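1-carboxybiuret hydrolase subunit AtzE (Pseudomonas sp., PDB 6C62) hydrolyses 1-carboxybiuret to urea-1,3-dicarboxylate and ammonia in the bacterial breakdown of atrazine, as a member of the amidase family. Local coordinates at residues V43-A48 with F77-V82; G218-Y223 with L439-G444; R273-V278 with A414-G419; A301-A306 with L344-F349. All coordinates share one frame; numbering follows the deposited sequence.

Interaction 1: residues V43-A48 with F77-V82; sequences VERARA and FDIEGV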
loop_
_atom_site.group_PDB
_atom_site.type_symbol
_atom_site.label_atom_id
_atom_site.label_comp_id
_atom_site.label_asym_id
_atom_site.label_seq_id
_atom_site.Cartn_x
_atom_site.Cartn_y
_atom_site.Cartn_z
ATOM N N VAL A 43 -13.264 -29.571 -23.869
ATOM C CA VAL A 43 -13.845 -30.942 -23.988
ATOM C C VAL A 43 -12.766 -31.996 -24.010
ATOM O O VAL A 43 -12.838 -33.009 -23.300
ATOM C CB VAL A 43 -14.745 -31.023 -25.247
ATOM C CG1 VAL A 43 -15.231 -32.432 -25.512
ATOM C CG2 VAL A 43 -15.955 -30.152 -25.047
ATOM N N GLU A 44 -11.771 -31.777 -24.836
ATOM C CA GLU A 44 -10.652 -32.674 -24.960
ATOM C C GLU A 44 -9.871 -32.804 -23.620
ATOM O O GLU A 44 -9.523 -33.905 -23.200
ATOM C CB GLU A 44 -9.709 -32.180 -26.083
ATOM C CG GLU A 44 -8.613 -33.171 -26.436
ATOM C CD GLU A 44 -7.624 -32.707 -27.528
ATOM O OE1 GLU A 44 -7.996 -31.832 -28.328
ATOM O OE2 GLU A 44 -6.477 -33.218 -27.572
ATOM N N ARG A 45 -9.610 -31.685 -22.971
ATOM C CA ARG A 45 -8.997 -31.705 -21.663
ATOM C C ARG A 45 -9.838 -32.446 -20.623
ATOM O O ARG A 45 -9.312 -33.227 -19.848
ATOM C CB ARG A 45 -8.708 -30.297 -21.181
ATOM C CG ARG A 45 -8.030 -30.270 -19.842
ATOM C CD ARG A 45 -7.919 -28.858 -19.361
ATOM N NE ARG A 45 -7.504 -28.815 -17.967
ATOM C CZ ARG A 45 -6.708 -27.927 -17.438
ATOM N NH1 ARG A 45 -6.207 -26.924 -18.149
ATOM N NH2 ARG A 45 -6.428 -28.058 -16.152
ATOM N N ALA A 46 -11.125 -32.176 -20.564
ATOM C CA ALA A 46 -11.987 -32.832 -19.627
ATOM C C ALA A 46 -11.949 -34.339 -19.793
ATOM O O ALA A 46 -11.902 -35.071 -18.814
ATOM C CB ALA A 46 -13.398 -32.356 -19.812
ATOM N N ARG A 47 -12.042 -34.790 -21.040
ATOM C CA ARG A 47 -12.081 -36.210 -21.291
ATOM C C ARG A 47 -10.751 -36.879 -20.905
ATOM O O ARG A 47 -10.795 -37.981 -20.357
ATOM C CB ARG A 47 -12.435 -36.534 -22.750
ATOM C CG ARG A 47 -13.876 -36.225 -23.032
ATOM C CD ARG A 47 -14.226 -36.201 -24.517
ATOM N NE ARG A 47 -15.668 -36.242 -24.716
ATOM C CZ ARG A 47 -16.297 -35.834 -25.812
ATOM N NH1 ARG A 47 -15.615 -35.347 -26.848
ATOM N NH2 ARG A 47 -17.605 -35.910 -25.870
ATOM N N ALA A 48 -9.627 -36.218 -21.179
ATOM C CA ALA A 48 -8.313 -36.788 -20.822
ATOM C C ALA A 48 -8.130 -36.801 -19.308
ATOM O O ALA A 48 -7.564 -37.775 -18.782
ATOM C CB ALA A 48 -7.177 -36.030 -21.452
ATOM N N PHE A 77 -9.848 -16.677 -14.983
ATOM C CA PHE A 77 -8.851 -17.642 -14.597
ATOM C C PHE A 77 -8.135 -18.130 -15.853
ATOM O O PHE A 77 -8.792 -18.503 -16.856
ATOM C CB PHE A 77 -9.392 -18.877 -13.865
ATOM C CG PHE A 77 -9.830 -18.641 -12.449
ATOM C CD1 PHE A 77 -11.064 -18.107 -12.153
ATOM C CD2 PHE A 77 -8.981 -18.938 -11.390
ATOM C CE1 PHE A 77 -11.477 -17.895 -10.812
ATOM C CE2 PHE A 77 -9.353 -18.738 -10.084
ATOM C CZ PHE A 77 -10.619 -18.203 -9.775
ATOM N N ASP A 78 -6.806 -18.150 -15.775
ATOM C CA ASP A 78 -5.952 -18.697 -16.875
ATOM C C ASP A 78 -6.171 -20.192 -16.943
ATOM O O ASP A 78 -6.118 -20.890 -15.905
ATOM C CB ASP A 78 -4.450 -18.488 -16.593
ATOM C CG ASP A 78 -3.951 -17.038 -16.847
ATOM O OD1 ASP A 78 -4.691 -16.174 -17.393
ATOM O OD2 ASP A 78 -2.778 -16.750 -16.456
ATOM N N ILE A 79 -6.439 -20.661 -18.144
ATOM C CA ILE A 79 -6.564 -22.069 -18.493
ATOM C C ILE A 79 -5.498 -22.279 -19.580
ATOM O O ILE A 79 -5.479 -21.575 -20.602
ATOM C CB ILE A 79 -7.954 -22.425 -19.032
ATOM C CG1 ILE A 79 -9.037 -22.178 -18.001
ATOM C CG2 ILE A 79 -7.965 -23.894 -19.455
ATOM C CD1 ILE A 79 -10.444 -22.310 -18.540
ATOM N N GLU A 80 -4.587 -23.205 -19.331
ATOM C CA GLU A 80 -3.501 -23.445 -20.263
ATOM C C GLU A 80 -3.998 -23.663 -21.685
ATOM O O GLU A 80 -4.920 -24.434 -21.881
ATOM C CB GLU A 80 -2.676 -24.680 -19.846
ATOM C CG GLU A 80 -1.500 -24.939 -20.784
ATOM C CD GLU A 80 -0.574 -26.034 -20.284
ATOM O OE1 GLU A 80 -0.808 -26.603 -19.182
ATOM O OE2 GLU A 80 0.404 -26.323 -21.031
ATOM N N GLY A 81 -3.402 -22.948 -22.648
ATOM C CA GLY A 81 -3.782 -23.050 -24.033
ATOM C C GLY A 81 -4.969 -22.258 -24.463
ATOM O O GLY A 81 -5.329 -22.305 -25.631
ATOM N N VAL A 82 -5.585 -21.508 -23.545
ATOM C CA VAL A 82 -6.790 -20.749 -23.858
ATOM C C VAL A 82 -6.474 -19.289 -23.524
ATOM O O VAL A 82 -5.798 -19.014 -22.511
ATOM C CB VAL A 82 -7.971 -21.225 -22.992
ATOM C CG1 VAL A 82 -9.177 -20.324 -23.160
ATOM C CG2 VAL A 82 -8.274 -22.717 -23.262
HETATM O O HOH W 1 -6.217 -26.514 -21.083
#
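R45 reaches from helix 43-48 to I79 with the corner of its guanidinium group: NH1 lies 3.7 Å from I79 CG2, coming in at a slant, neither flat on a face of the guanidinium nor at its edge. CG of R45 stands anti to the backbone N (chi1 -178°), and the chain stays extended from CG to NE, which carries the guanidinium across a gap where the nearest CA atoms, those of R45 and E80, are 10.0 Å apart. I79 answers with its CG2 branch. The edge of the guanidinium then faces the backbone at E80, whose N lies near the guanidinium plane, 4.2 Å from R45 NH1. A water sits in that plane and joins the two segments, accepting from R45 NH1 at 3.0 Å and donating to E80 O at 2.6 Å. The segment 77-82 follows strand 70-74 of the amidase-family sheet, and the side chain of I79 is about 9 Å from that of K74, probably part of the charge relay. From I79 to V82 the chain makes a type II beta turn, closed by V82 N to I79 O at 2.9 Å, with G81 at the positive phi that this turn requires. The charge of R45 is met mainly outside the two segments: NE pairs with E49 and NH1 with D100, whose OD1 also takes the N-H of E80. E80 OE1, 5.5 Å from R45 NH1, may add a longer-range attraction. L114 of strand 113-118 touches both R45 and I79.

Interaction 2: residues G218-Y223 with L439-G444; sequences GLALAY and LCLRAG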
loop_
_atom_site.group_PDB
_atom_site.type_symbol
_atom_site.label_atom_id
_atom_site.label_comp_id
_atom_site.label_asym_id
_atom_site.label_seq_id
_atom_site.Cartn_x
_atom_site.Cartn_y
_atom_site.Cartn_z
ATOM N N GLY A 218 -19.181 -29.315 -0.577
ATOM C CA GLY A 218 -18.507 -28.887 -1.820
ATOM C C GLY A 218 -17.589 -27.706 -1.597
ATOM O O GLY A 218 -16.463 -27.707 -2.075
ATOM N N LEU A 219 -18.083 -26.675 -0.867
ATOM C CA LEU A 219 -17.244 -25.551 -0.530
ATOM C C LEU A 219 -16.019 -25.984 0.242
ATOM O O LEU A 219 -14.876 -25.604 -0.123
ATOM C CB LEU A 219 -17.994 -24.509 0.267
ATOM C CG LEU A 219 -19.134 -23.759 -0.341
ATOM C CD1 LEU A 219 -19.640 -22.795 0.701
ATOM C CD2 LEU A 219 -18.809 -23.050 -1.645
ATOM N N ALA A 220 -16.219 -26.795 1.285
ATOM C CA ALA A 220 -15.124 -27.156 2.204
ATOM C C ALA A 220 -14.065 -27.975 1.509
ATOM O O ALA A 220 -12.862 -27.730 1.690
ATOM C CB ALA A 220 -15.650 -27.879 3.449
ATOM N N LEU A 221 -14.514 -28.939 0.693
ATOM C CA LEU A 221 -13.577 -29.833 -0.032
ATOM C C LEU A 221 -12.738 -29.036 -1.031
ATOM O O LEU A 221 -11.545 -29.268 -1.127
ATOM C CB LEU A 221 -14.314 -30.956 -0.824
ATOM C CG LEU A 221 -14.926 -32.042 0.062
ATOM C CD1 LEU A 221 -16.011 -32.747 -0.686
ATOM C CD2 LEU A 221 -13.906 -33.032 0.526
ATOM N N ALA A 222 -13.382 -28.099 -1.751
ATOM C CA ALA A 222 -12.688 -27.333 -2.795
ATOM C C ALA A 222 -11.717 -26.352 -2.139
ATOM O O ALA A 222 -10.576 -26.212 -2.549
ATOM C CB ALA A 222 -13.704 -26.620 -3.647
ATOM N N TYR A 223 -12.205 -25.677 -1.100
ATOM C CA TYR A 223 -11.377 -24.775 -0.284
ATOM C C TYR A 223 -10.143 -25.498 0.266
ATOM O O TYR A 223 -9.027 -25.041 0.070
ATOM C CB TYR A 223 -12.215 -24.164 0.818
ATOM C CG TYR A 223 -11.479 -23.408 1.884
ATOM C CD1 TYR A 223 -10.626 -22.380 1.562
ATOM C CD2 TYR A 223 -11.616 -23.746 3.221
ATOM C CE1 TYR A 223 -9.930 -21.676 2.564
ATOM C CE2 TYR A 223 -11.004 -23.027 4.233
ATOM C CZ TYR A 223 -10.114 -21.999 3.882
ATOM O OH TYR A 223 -9.435 -21.331 4.845
ATOM N N LEU A 439 -15.267 -21.500 10.886
ATOM C CA LEU A 439 -16.503 -21.091 11.609
ATOM C C LEU A 439 -17.656 -20.813 10.672
ATOM O O LEU A 439 -18.784 -21.201 10.930
ATOM C CB LEU A 439 -16.283 -19.871 12.518
ATOM C CG LEU A 439 -15.254 -20.071 13.651
ATOM C CD1 LEU A 439 -15.194 -18.852 14.567
ATOM C CD2 LEU A 439 -15.680 -21.264 14.483
ATOM N N CYS A 440 -17.393 -20.064 9.605
ATOM C CA CYS A 440 -18.432 -19.782 8.593
ATOM C C CYS A 440 -18.981 -21.110 8.054
ATOM O O CYS A 440 -20.199 -21.278 7.870
ATOM C CB CYS A 440 -17.853 -19.055 7.385
ATOM S SG CYS A 440 -16.965 -17.547 7.693
ATOM N N LEU A 441 -18.072 -22.030 7.768
ATOM C CA LEU A 441 -18.463 -23.322 7.185
ATOM C C LEU A 441 -19.221 -24.186 8.163
ATOM O O LEU A 441 -20.217 -24.842 7.776
ATOM C CB LEU A 441 -17.255 -24.045 6.595
ATOM C CG LEU A 441 -16.646 -23.364 5.349
ATOM C CD1 LEU A 441 -15.161 -23.757 5.168
ATOM C CD2 LEU A 441 -17.480 -23.754 4.136
ATOM N N ARG A 442 -18.782 -24.204 9.429
ATOM C CA ARG A 442 -19.536 -24.886 10.506
ATOM C C ARG A 442 -20.961 -24.360 10.651
ATOM O O ARG A 442 -21.907 -25.137 10.824
ATOM C CB ARG A 442 -18.782 -24.797 11.847
ATOM C CG ARG A 442 -17.633 -25.763 11.913
ATOM C CD ARG A 442 -16.708 -25.467 13.070
ATOM N NE ARG A 442 -17.364 -25.388 14.377
ATOM C CZ ARG A 442 -16.773 -24.945 15.513
ATOM N NH1 ARG A 442 -15.543 -24.494 15.524
ATOM N NH2 ARG A 442 -17.414 -24.896 16.645
ATOM N N ALA A 443 -21.135 -23.048 10.582
ATOM C CA ALA A 443 -22.451 -22.449 10.660
ATOM C C ALA A 443 -23.292 -22.824 9.436
ATOM O O ALA A 443 -24.498 -23.114 9.534
ATOM C CB ALA A 443 -22.370 -20.931 10.799
ATOM N N GLY A 444 -22.657 -22.819 8.265
ATOM C CA GLY A 444 -23.341 -23.263 7.074
ATOM C C GLY A 444 -23.886 -24.677 7.159
ATOM O O GLY A 444 -25.011 -24.950 6.702
#
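L441 extends its two methyls toward the facing helix and overlaps three of its residues. CD2 lies 4.0 Å from L219 CB and 4.2 Å from L219 CD1, while CD1 lies 4.0 Å from Y223 CD2 and 4.5 Å from A220 CB. The fork of the leucine is therefore shared: one branch goes to L219, the other to the tyrosine, with the small A220 alongside, where the CA atoms come nearest (CA of A220 to CA of L441, 7.1 Å). With CG of Y223 anti to the backbone N (chi1 170°), the ring lies beside L441 and meets CD1 at a slant. Every touching residue is buried, and the contact is wholly apolar, without a hydrogen bond between the segments. S244, in a loop, touches A220, Y223 and L441. L219 and Y223 also touch strand 185-188, and L441 touches V412 of the adjacent strand 411-416. The short axes pass 10.8 Å apart, running nearly antiparallel at 154°. Two helices lying side by side on one face of a large mixed sheet, joined through leucine, alanine and tyrosine, belong to the layered alpha/beta core of the amidase family.

Interaction 3: residues R273-V278 with A414-G419; sequences RAAVDV and APTWPG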
loop_
_atom_site.group_PDB
_atom_site.type_symbol
_atom_site.label_atom_id
_atom_site.label_comp_id
_atom_site.label_asym_id
_atom_site.label_seq_id
_atom_site.Cartn_x
_atom_site.Cartn_y
_atom_site.Cartn_z
ATOM N N ARG A 273 -34.740 -9.589 4.911
ATOM C CA ARG A 273 -34.959 -9.597 6.386
ATOM C C ARG A 273 -35.515 -10.931 6.906
ATOM O O ARG A 273 -35.096 -11.408 7.946
ATOM C CB ARG A 273 -35.864 -8.450 6.817
ATOM C CG ARG A 273 -35.287 -7.082 6.618
ATOM C CD ARG A 273 -36.385 -6.035 6.791
ATOM N NE ARG A 273 -35.800 -4.726 6.654
ATOM C CZ ARG A 273 -36.292 -3.578 7.145
ATOM N NH1 ARG A 273 -37.493 -3.519 7.713
ATOM N NH2 ARG A 273 -35.587 -2.457 7.029
ATOM N N ALA A 274 -36.422 -11.544 6.157
ATOM C CA ALA A 274 -37.006 -12.839 6.568
ATOM C C ALA A 274 -35.988 -13.958 6.490
ATOM O O ALA A 274 -35.975 -14.861 7.301
ATOM C CB ALA A 274 -38.217 -13.181 5.712
ATOM N N ALA A 275 -35.131 -13.917 5.465
ATOM C CA ALA A 275 -34.074 -14.879 5.385
ATOM C C ALA A 275 -33.123 -14.763 6.604
ATOM O O ALA A 275 -32.735 -15.760 7.201
ATOM C CB ALA A 275 -33.314 -14.714 4.076
ATOM N N VAL A 276 -32.743 -13.535 6.965
ATOM C CA VAL A 276 -31.834 -13.367 8.101
ATOM C C VAL A 276 -32.507 -13.882 9.385
ATOM O O VAL A 276 -31.894 -14.607 10.187
ATOM C CB VAL A 276 -31.378 -11.900 8.254
ATOM C CG1 VAL A 276 -30.761 -11.623 9.655
ATOM C CG2 VAL A 276 -30.390 -11.563 7.157
ATOM N N ASP A 277 -33.771 -13.505 9.559
ATOM C CA ASP A 277 -34.559 -13.932 10.747
ATOM C C ASP A 277 -34.607 -15.425 10.910
ATOM O O ASP A 277 -34.354 -15.926 12.007
ATOM C CB ASP A 277 -35.973 -13.420 10.633
ATOM C CG ASP A 277 -36.060 -11.922 10.925
ATOM O OD1 ASP A 277 -35.078 -11.347 11.466
ATOM O OD2 ASP A 277 -37.116 -11.311 10.610
ATOM N N VAL A 278 -34.881 -16.160 9.834
ATOM C CA VAL A 278 -34.927 -17.624 9.965
ATOM C C VAL A 278 -33.568 -18.220 10.179
ATOM O O VAL A 278 -33.434 -19.173 10.967
ATOM C CB VAL A 278 -35.631 -18.355 8.787
ATOM C CG1 VAL A 278 -35.552 -19.861 8.987
ATOM C CG2 VAL A 278 -37.083 -17.899 8.715
ATOM N N ALA A 414 -25.028 -18.669 2.185
ATOM C CA ALA A 414 -25.908 -19.825 2.318
ATOM C C ALA A 414 -27.258 -19.545 1.615
ATOM O O ALA A 414 -27.895 -18.525 1.894
ATOM C CB ALA A 414 -26.157 -20.111 3.787
ATOM N N PRO A 415 -27.691 -20.434 0.711
ATOM C CA PRO A 415 -28.904 -20.195 -0.096
ATOM C C PRO A 415 -30.194 -20.542 0.694
ATOM O O PRO A 415 -30.251 -21.620 1.287
ATOM C CB PRO A 415 -28.716 -21.115 -1.289
ATOM C CG PRO A 415 -27.918 -22.263 -0.728
ATOM C CD PRO A 415 -26.997 -21.661 0.317
ATOM N N THR A 416 -31.122 -19.597 0.791
ATOM C CA THR A 416 -32.404 -19.783 1.467
ATOM C C THR A 416 -33.556 -19.370 0.546
ATOM O O THR A 416 -33.346 -18.773 -0.547
ATOM C CB THR A 416 -32.511 -18.969 2.774
ATOM O OG1 THR A 416 -32.717 -17.613 2.448
ATOM C CG2 THR A 416 -31.242 -19.067 3.649
ATOM N N TRP A 417 -34.773 -19.752 0.954
ATOM C CA TRP A 417 -35.935 -19.711 0.074
ATOM C C TRP A 417 -37.081 -19.065 0.868
ATOM O O TRP A 417 -37.929 -19.759 1.370
ATOM C CB TRP A 417 -36.288 -21.110 -0.424
ATOM C CG TRP A 417 -35.167 -21.675 -1.270
ATOM C CD1 TRP A 417 -34.077 -22.358 -0.829
ATOM C CD2 TRP A 417 -35.018 -21.549 -2.665
ATOM N NE1 TRP A 417 -33.273 -22.697 -1.874
ATOM C CE2 TRP A 417 -33.816 -22.197 -3.023
ATOM C CE3 TRP A 417 -35.772 -20.921 -3.674
ATOM C CZ2 TRP A 417 -33.358 -22.253 -4.350
ATOM C CZ3 TRP A 417 -35.329 -21.011 -4.996
ATOM C CH2 TRP A 417 -34.129 -21.663 -5.310
ATOM N N PRO A 418 -37.063 -17.728 1.009
ATOM C CA PRO A 418 -38.131 -17.070 1.776
ATOM C C PRO A 418 -39.527 -17.098 1.060
ATOM O O PRO A 418 -39.627 -17.140 -0.177
ATOM C CB PRO A 418 -37.578 -15.646 2.018
ATOM C CG PRO A 418 -36.646 -15.417 0.870
ATOM C CD PRO A 418 -36.155 -16.757 0.370
ATOM N N GLY A 419 -40.578 -17.082 1.882
ATOM C CA GLY A 419 -41.936 -17.319 1.431
ATOM C C GLY A 419 -42.648 -16.345 0.510
ATOM O O GLY A 419 -43.459 -16.772 -0.322
#
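T416, the last residue of strand 411-416, turns its side chain to A275 on helix 270-283. Its CB already stands 4.5 Å from A275 CB. From there OG1 goes into the position between the backbone N and the carbonyl carbon (chi1 75°), and this puts the hydroxyl oxygen 3.4 Å from A275 CB, the closest approach of the contact. The same oxygen is hydrogen-bonded to the carbonyl O of I426 on the adjacent strand 426-432, so its polar end is satisfied within the sheet while it lies against the alanine methyl. CG2, the other branch, stays farther back, 4.8 Å from A275 CB. The backbone of T416 pairs with I426 as well, and the side chain of I426 touches both A275 and P418. Beyond the strand the chain passes W417, which points away from the helix and meets H141 edge-to-face, and comes back at P418. There P418 CB and A274 CB are 4.5 Å apart, a loose apolar touch, and the CA atoms of A275 and P418 are 5.9 Å apart. Helix 270-283 connects the parallel neighbouring strands 257-260 and 288-289, a beta-alpha-beta crossover, and V276 packs on I368 and P370 at strand 366-370. No hydrogen bond runs between the two segments. Between them the contact is van der Waals in kind: the alanine methyls let the backbones come close, and the threonine hydroxyl, already engaged by I426 O, meets the methyl of A275 as a van der Waals neighbour and not as a bonding partner.

Interaction 4: residues A301-A306 with L344-F349; sequences AFVITA and LRAQRF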
loop_
_atom_site.group_PDB
_atom_site.type_symbol
_atom_site.label_atom_id
_atom_site.label_comp_id
_atom_site.label_asym_id
_atom_site.label_seq_id
_atom_site.Cartn_x
_atom_site.Cartn_y
_atom_site.Cartn_z
ATOM N N ALA A 301 -14.372 1.357 -0.093
ATOM C CA ALA A 301 -14.222 0.284 -1.040
ATOM C C ALA A 301 -14.537 0.747 -2.475
ATOM O O ALA A 301 -13.842 0.416 -3.434
ATOM C CB ALA A 301 -15.071 -0.876 -0.698
ATOM N N PHE A 302 -15.583 1.546 -2.586
ATOM C CA PHE A 302 -16.073 2.023 -3.863
ATOM C C PHE A 302 -15.053 2.911 -4.514
ATOM O O PHE A 302 -14.751 2.771 -5.717
ATOM C CB PHE A 302 -17.410 2.742 -3.670
ATOM C CG PHE A 302 -18.167 2.980 -4.930
ATOM C CD1 PHE A 302 -17.811 3.979 -5.756
ATOM C CD2 PHE A 302 -19.254 2.213 -5.263
ATOM C CE1 PHE A 302 -18.470 4.216 -6.952
ATOM C CE2 PHE A 302 -19.982 2.466 -6.434
ATOM C CZ PHE A 302 -19.575 3.475 -7.281
ATOM N N VAL A 303 -14.486 3.826 -3.736
ATOM C CA VAL A 303 -13.456 4.746 -4.194
ATOM C C VAL A 303 -12.213 4.038 -4.671
ATOM O O VAL A 303 -11.730 4.336 -5.761
ATOM C CB VAL A 303 -13.171 5.829 -3.087
ATOM C CG1 VAL A 303 -11.904 6.591 -3.388
ATOM C CG2 VAL A 303 -14.327 6.824 -3.012
ATOM N N ILE A 304 -11.701 3.132 -3.892
ATOM C CA ILE A 304 -10.488 2.382 -4.233
ATOM C C ILE A 304 -10.709 1.504 -5.465
ATOM O O ILE A 304 -9.885 1.400 -6.298
ATOM C CB ILE A 304 -10.048 1.552 -3.016
ATOM C CG1 ILE A 304 -9.432 2.527 -1.998
ATOM C CG2 ILE A 304 -9.033 0.465 -3.345
ATOM C CD1 ILE A 304 -9.280 1.962 -0.588
ATOM N N THR A 305 -11.868 0.894 -5.539
ATOM C CA THR A 305 -12.239 0.004 -6.642
ATOM C C THR A 305 -12.217 0.769 -7.955
ATOM O O THR A 305 -11.632 0.308 -8.918
ATOM C CB THR A 305 -13.625 -0.619 -6.400
ATOM O OG1 THR A 305 -13.511 -1.581 -5.322
ATOM C CG2 THR A 305 -14.149 -1.275 -7.640
ATOM N N ALA A 306 -12.900 1.908 -7.983
ATOM C CA ALA A 306 -13.031 2.644 -9.226
ATOM C C ALA A 306 -11.673 3.157 -9.727
ATOM O O ALA A 306 -11.403 3.113 -10.885
ATOM C CB ALA A 306 -14.000 3.800 -9.060
ATOM N N LEU A 344 -6.267 8.318 -1.292
ATOM C CA LEU A 344 -5.391 8.290 -0.093
ATOM C C LEU A 344 -6.204 8.281 1.212
ATOM O O LEU A 344 -5.884 7.544 2.148
ATOM C CB LEU A 344 -4.407 9.475 -0.105
ATOM C CG LEU A 344 -3.371 9.271 -1.220
ATOM C CD1 LEU A 344 -2.588 10.518 -1.502
ATOM C CD2 LEU A 344 -2.454 8.065 -0.973
ATOM N N ARG A 345 -7.254 9.084 1.239
ATOM C CA ARG A 345 -8.117 9.074 2.397
ATOM C C ARG A 345 -8.777 7.729 2.658
ATOM O O ARG A 345 -8.833 7.260 3.814
ATOM C CB ARG A 345 -9.168 10.177 2.306
ATOM C CG ARG A 345 -9.872 10.262 3.651
ATOM C CD ARG A 345 -10.800 11.436 3.763
ATOM N NE ARG A 345 -10.067 12.475 4.421
ATOM C CZ ARG A 345 -10.036 12.772 5.715
ATOM N NH1 ARG A 345 -10.857 12.302 6.626
ATOM N NH2 ARG A 345 -9.203 13.719 6.044
ATOM N N ALA A 346 -9.229 7.057 1.589
ATOM C CA ALA A 346 -9.751 5.713 1.699
ATOM C C ALA A 346 -8.767 4.692 2.191
ATOM O O ALA A 346 -9.108 3.830 3.029
ATOM C CB ALA A 346 -10.381 5.290 0.360
ATOM N N GLN A 347 -7.531 4.768 1.706
ATOM C CA GLN A 347 -6.466 3.890 2.210
ATOM C C GLN A 347 -6.093 4.161 3.714
ATOM O O GLN A 347 -5.758 3.237 4.452
ATOM C CB GLN A 347 -5.236 3.983 1.331
ATOM C CG GLN A 347 -5.356 3.330 -0.055
ATOM C CD GLN A 347 -5.428 1.806 -0.010
ATOM O OE1 GLN A 347 -5.422 1.215 1.070
ATOM N NE2 GLN A 347 -5.545 1.152 -1.223
ATOM N N ARG A 348 -6.193 5.408 4.136
ATOM C CA ARG A 348 -5.909 5.759 5.540
ATOM C C ARG A 348 -7.072 5.337 6.423
ATOM O O ARG A 348 -6.873 4.784 7.509
ATOM C CB ARG A 348 -5.606 7.251 5.674
ATOM C CG ARG A 348 -4.301 7.627 5.066
ATOM C CD ARG A 348 -3.992 9.097 4.920
ATOM N NE ARG A 348 -3.876 9.727 6.225
ATOM C CZ ARG A 348 -4.198 10.995 6.497
ATOM N NH1 ARG A 348 -4.567 11.844 5.578
ATOM N NH2 ARG A 348 -4.059 11.447 7.719
ATOM N N PHE A 349 -8.296 5.546 5.934
ATOM C CA PHE A 349 -9.483 5.049 6.605
ATOM C C PHE A 349 -9.436 3.541 6.750
ATOM O O PHE A 349 -9.865 2.991 7.758
ATOM C CB PHE A 349 -10.758 5.508 5.908
ATOM C CG PHE A 349 -11.994 4.807 6.397
ATOM C CD1 PHE A 349 -12.535 5.157 7.618
ATOM C CD2 PHE A 349 -12.553 3.793 5.695
ATOM C CE1 PHE A 349 -13.642 4.491 8.158
ATOM C CE2 PHE A 349 -13.676 3.120 6.210
ATOM C CZ PHE A 349 -14.227 3.499 7.433
#
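Two helices of the amidase fold, 294-312 and 340-360, pack across each other here, their short axes 9.0 Å apart and crossing at -129°. The apolar part centres on the methyl of A346, whose CB lies 3.6 Å from I304 CD1 and 3.8 Å from I304 CG1; from the preceding residue, V303 CG1 adds a looser touch on the same A346 CB at 4.2 Å. F406 of helix 402-407 also covers I304.

The second kind is a methyl against an amide. Q347 bends at chi2 (-69°), and the folded chain lies across I304 at about a right angle, its NE2 3.9 Å from I304 CD1. Q347 NE2 is hydrogen-bonded to Y343 OH; toward I304 the amide has hydrocarbon contact. Cutting I304 back to an alanine takes away CG1, CG2 and CD1, which would probably open a gap beside the A346 methyl and leave the Q347 amide without the hydrocarbon it lies against. Helix 340-360 also meets the chain of another protein, to which R348 NE and the backbone of Q347 are hydrogen-bonded.

Hydrogen bonds form within the helix rather than across the contact. T305 OG1, which also bonds N172, donates to A301 O at 2.8 Å from 37° above the carbonyl plane, and T305 N reaches the same oxygen at 2.9 Å from the opposite face.

In the fold
From the N terminus, interaction 1 comes first: it closes a short loop of 28 residues, tying helix 43-58 to the segment after strand 70-74, and is finished before the others begin. Interaction 2 then opens on helix 216-226 and closes only near the C terminus, on helix 437-449. Inside its loop of 215 residues lies interaction 3, which brings helix 270-283 to the end of strand 411-416, and inside that loop lies interaction 4, between helices 294-312 and 340-360. Nothing crosses. Interactions 2 and 3 are neighbours, with nearest atoms about 5 Å apart, while interactions 1 and 3 lie on opposite sides of the chain's centre, their own centres about 38 Å apart.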